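Local structure of citrate lyase, subunit 1 (Methanosaeta concilii, 6HXI) at residues Glu116-Ala121 against Phe133-Gly138. The protein is a subunit of ATP citrate lyase, which probably uses ATP and coenzyme A to split citrate into acetyl-CoA and oxaloacetate. Numbering follows the deposited sequence.
Sequences EEYYVA and FSMDGG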
loop_
_atom_site.group_PDB
_atom_site.type_symbol
_atom_site.label_atom_id
_atom_site.label_comp_id
_atom_site.label_asym_id
_atom_site.label_seq_id
_atom_site.Cartn_x
_atom_site.Cartn_y
_atom_site.Cartn_z
ATOM N N GLU C 116 -40.225 -54.424 -56.266
ATOM C CA GLU C 116 -38.761 -54.430 -56.209
ATOM C C GLU C 116 -38.236 -54.598 -54.797
ATOM O O GLU C 116 -38.826 -54.090 -53.842
ATOM C CB GLU C 116 -38.167 -53.146 -56.825
ATOM C CG GLU C 116 -38.310 -53.042 -58.337
ATOM C CD GLU C 116 -39.549 -52.335 -58.860
ATOM O OE1 GLU C 116 -39.881 -52.543 -60.050
ATOM O OE2 GLU C 116 -40.172 -51.557 -58.101
ATOM N N GLU C 117 -37.115 -55.305 -54.671
ATOM C CA GLU C 117 -36.423 -55.501 -53.403
ATOM C C GLU C 117 -34.926 -55.357 -53.673
ATOM O O GLU C 117 -34.306 -56.280 -54.208
ATOM C CB GLU C 117 -36.769 -56.857 -52.761
ATOM C CG GLU C 117 -38.038 -56.836 -51.921
ATOM C CD GLU C 117 -38.278 -57.997 -50.964
ATOM O OE1 GLU C 117 -37.542 -59.009 -51.018
ATOM O OE2 GLU C 117 -39.217 -57.882 -50.145
ATOM N N TYR C 118 -34.373 -54.169 -53.389
ATOM C CA TYR C 118 -32.945 -53.899 -53.589
ATOM C C TYR C 118 -32.223 -53.819 -52.247
ATOM O O TYR C 118 -32.816 -53.423 -51.242
ATOM C CB TYR C 118 -32.689 -52.623 -54.428
ATOM C CG TYR C 118 -33.382 -52.546 -55.780
ATOM C CD1 TYR C 118 -33.602 -53.690 -56.544
ATOM C CD2 TYR C 118 -33.761 -51.320 -56.320
ATOM C CE1 TYR C 118 -34.238 -53.623 -57.783
ATOM C CE2 TYR C 118 -34.395 -51.239 -57.561
ATOM C CZ TYR C 118 -34.635 -52.393 -58.290
ATOM O OH TYR C 118 -35.262 -52.313 -59.516
ATOM N N TYR C 119 -30.943 -54.220 -52.234
ATOM C CA TYR C 119 -30.105 -54.225 -51.030
ATOM C C TYR C 119 -29.027 -53.162 -51.122
ATOM O O TYR C 119 -28.418 -53.006 -52.182
ATOM C CB TYR C 119 -29.480 -55.626 -50.865
ATOM C CG TYR C 119 -28.300 -55.728 -49.924
ATOM C CD1 TYR C 119 -26.995 -55.602 -50.394
ATOM C CD2 TYR C 119 -28.483 -56.022 -48.575
ATOM C CE1 TYR C 119 -25.901 -55.724 -49.535
ATOM C CE2 TYR C 119 -27.398 -56.161 -47.709
ATOM C CZ TYR C 119 -26.109 -56.017 -48.195
ATOM O OH TYR C 119 -25.040 -56.172 -47.350
ATOM N N VAL C 120 -28.754 -52.478 -50.006
ATOM C CA VAL C 120 -27.678 -51.485 -49.876
ATOM C C VAL C 120 -27.030 -51.581 -48.486
ATOM O O VAL C 120 -27.731 -51.635 -47.478
ATOM C CB VAL C 120 -28.074 -50.023 -50.267
ATOM C CG1 VAL C 120 -29.129 -49.436 -49.326
ATOM C CG2 VAL C 120 -26.852 -49.113 -50.338
ATOM N N ALA C 121 -25.694 -51.597 -48.441
ATOM C CA ALA C 121 -24.958 -51.627 -47.180
ATOM C C ALA C 121 -23.674 -50.805 -47.232
ATOM O O ALA C 121 -22.920 -50.866 -48.212
ATOM C CB ALA C 121 -24.657 -53.061 -46.766
ATOM N N PHE C 133 -24.302 -53.068 -53.213
ATOM C CA PHE C 133 -25.611 -52.997 -53.837
ATOM C C PHE C 133 -25.927 -54.269 -54.609
ATOM O O PHE C 133 -25.058 -54.815 -55.299
ATOM C CB PHE C 133 -25.744 -51.749 -54.749
ATOM C CG PHE C 133 -27.066 -51.637 -55.484
ATOM C CD1 PHE C 133 -28.184 -51.094 -54.863
ATOM C CD2 PHE C 133 -27.196 -52.093 -56.792
ATOM C CE1 PHE C 133 -29.411 -51.030 -55.522
ATOM C CE2 PHE C 133 -28.431 -52.034 -57.454
ATOM C CZ PHE C 133 -29.525 -51.481 -56.822
ATOM N N SER C 134 -27.190 -54.707 -54.528
ATOM C CA SER C 134 -27.710 -55.851 -55.277
ATOM C C SER C 134 -29.190 -55.647 -55.606
ATOM O O SER C 134 -29.861 -54.826 -54.966
ATOM C CB SER C 134 -27.491 -57.157 -54.516
ATOM O OG SER C 134 -27.733 -58.270 -55.364
ATOM N N MET C 135 -29.700 -56.353 -56.626
ATOM C CA MET C 135 -31.116 -56.220 -56.991
ATOM C C MET C 135 -31.943 -57.388 -56.447
ATOM O O MET C 135 -33.137 -57.513 -56.747
ATOM C CB MET C 135 -31.307 -55.984 -58.492
ATOM C CG MET C 135 -30.748 -54.647 -58.949
ATOM S SD MET C 135 -30.560 -54.480 -60.734
ATOM C CE MET C 135 -29.718 -55.995 -61.123
ATOM N N ASP C 136 -31.302 -58.191 -55.568
ATOM C CA ASP C 136 -31.879 -59.339 -54.880
ATOM C C ASP C 136 -31.793 -59.121 -53.364
ATOM O O ASP C 136 -30.855 -59.589 -52.710
ATOM C CB ASP C 136 -31.192 -60.651 -55.318
ATOM C CG ASP C 136 -31.157 -60.864 -56.821
ATOM O OD1 ASP C 136 -32.245 -61.035 -57.426
ATOM O OD2 ASP C 136 -30.042 -60.861 -57.394
ATOM N N GLY C 137 -32.759 -58.368 -52.840
ATOM C CA GLY C 137 -32.878 -58.047 -51.420
ATOM C C GLY C 137 -33.664 -59.107 -50.679
ATOM O O GLY C 137 -34.627 -59.657 -51.222
ATOM N N GLY C 138 -33.231 -59.414 -49.455
ATOM C CA GLY C 138 -33.858 -60.435 -48.618
ATOM C C GLY C 138 -33.231 -61.812 -48.745
ATOM O O GLY C 138 -33.243 -62.580 -47.778
#
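At the open end of a beta hairpin in the ATP-grasp domain, strands 118-125 and 128-134, Tyr119 and Val120 pair antiparallel with Ser134 and Phe133, and Met135-Gly138 leaves the strand as loop. Tyr119 and Ser134 form a hydrogen-bonded pair: Tyr119 N reaches Ser134 O at 3.0 Å, almost straight. Ser134 N returns to a lone pair of Tyr119 O at 3.1 Å. The tight side carries Phe133, Tyr118 and Val120, with helix 173-192 packed on Phe133 and Val120. Phe133, its CG anti to the backbone N (chi1 177°), turns a ring edge toward the face of Tyr118 in an offset edge-to-face pair, planes at 63°; its CE1 lies 3.8 Å from Tyr118 CB. Next along, Met135 CB and CG run beside Tyr118 CD1 and CE1, and SD makes an oblique Met-aromatic contact 5.4 Å from the ring centroid. An alanine at Phe133 would probably loosen this face, losing the ring edge against Tyr118 and the packing on Val179 and Leu168. The other side is looser: the side chains of Tyr119 and Ser134 come no closer than 4.4 Å, CB to CB, and Ser134 OG turns to Lys147 O. In the loop after the strand the exposed Asp136 points away from Glu116-Ala121. Gly137 packs closely against the backbone of Glu117 and Tyr118, where a CB would crowd Glu117 O and Tyr118 C. OE2 of the extended Glu117 chain is hydrogen-bonded to His114 NE2. One last backbone bond closes the end, Gly137 N to Glu117 O at 2.9 Å, bent to 145° with the donor above the carbonyl plane.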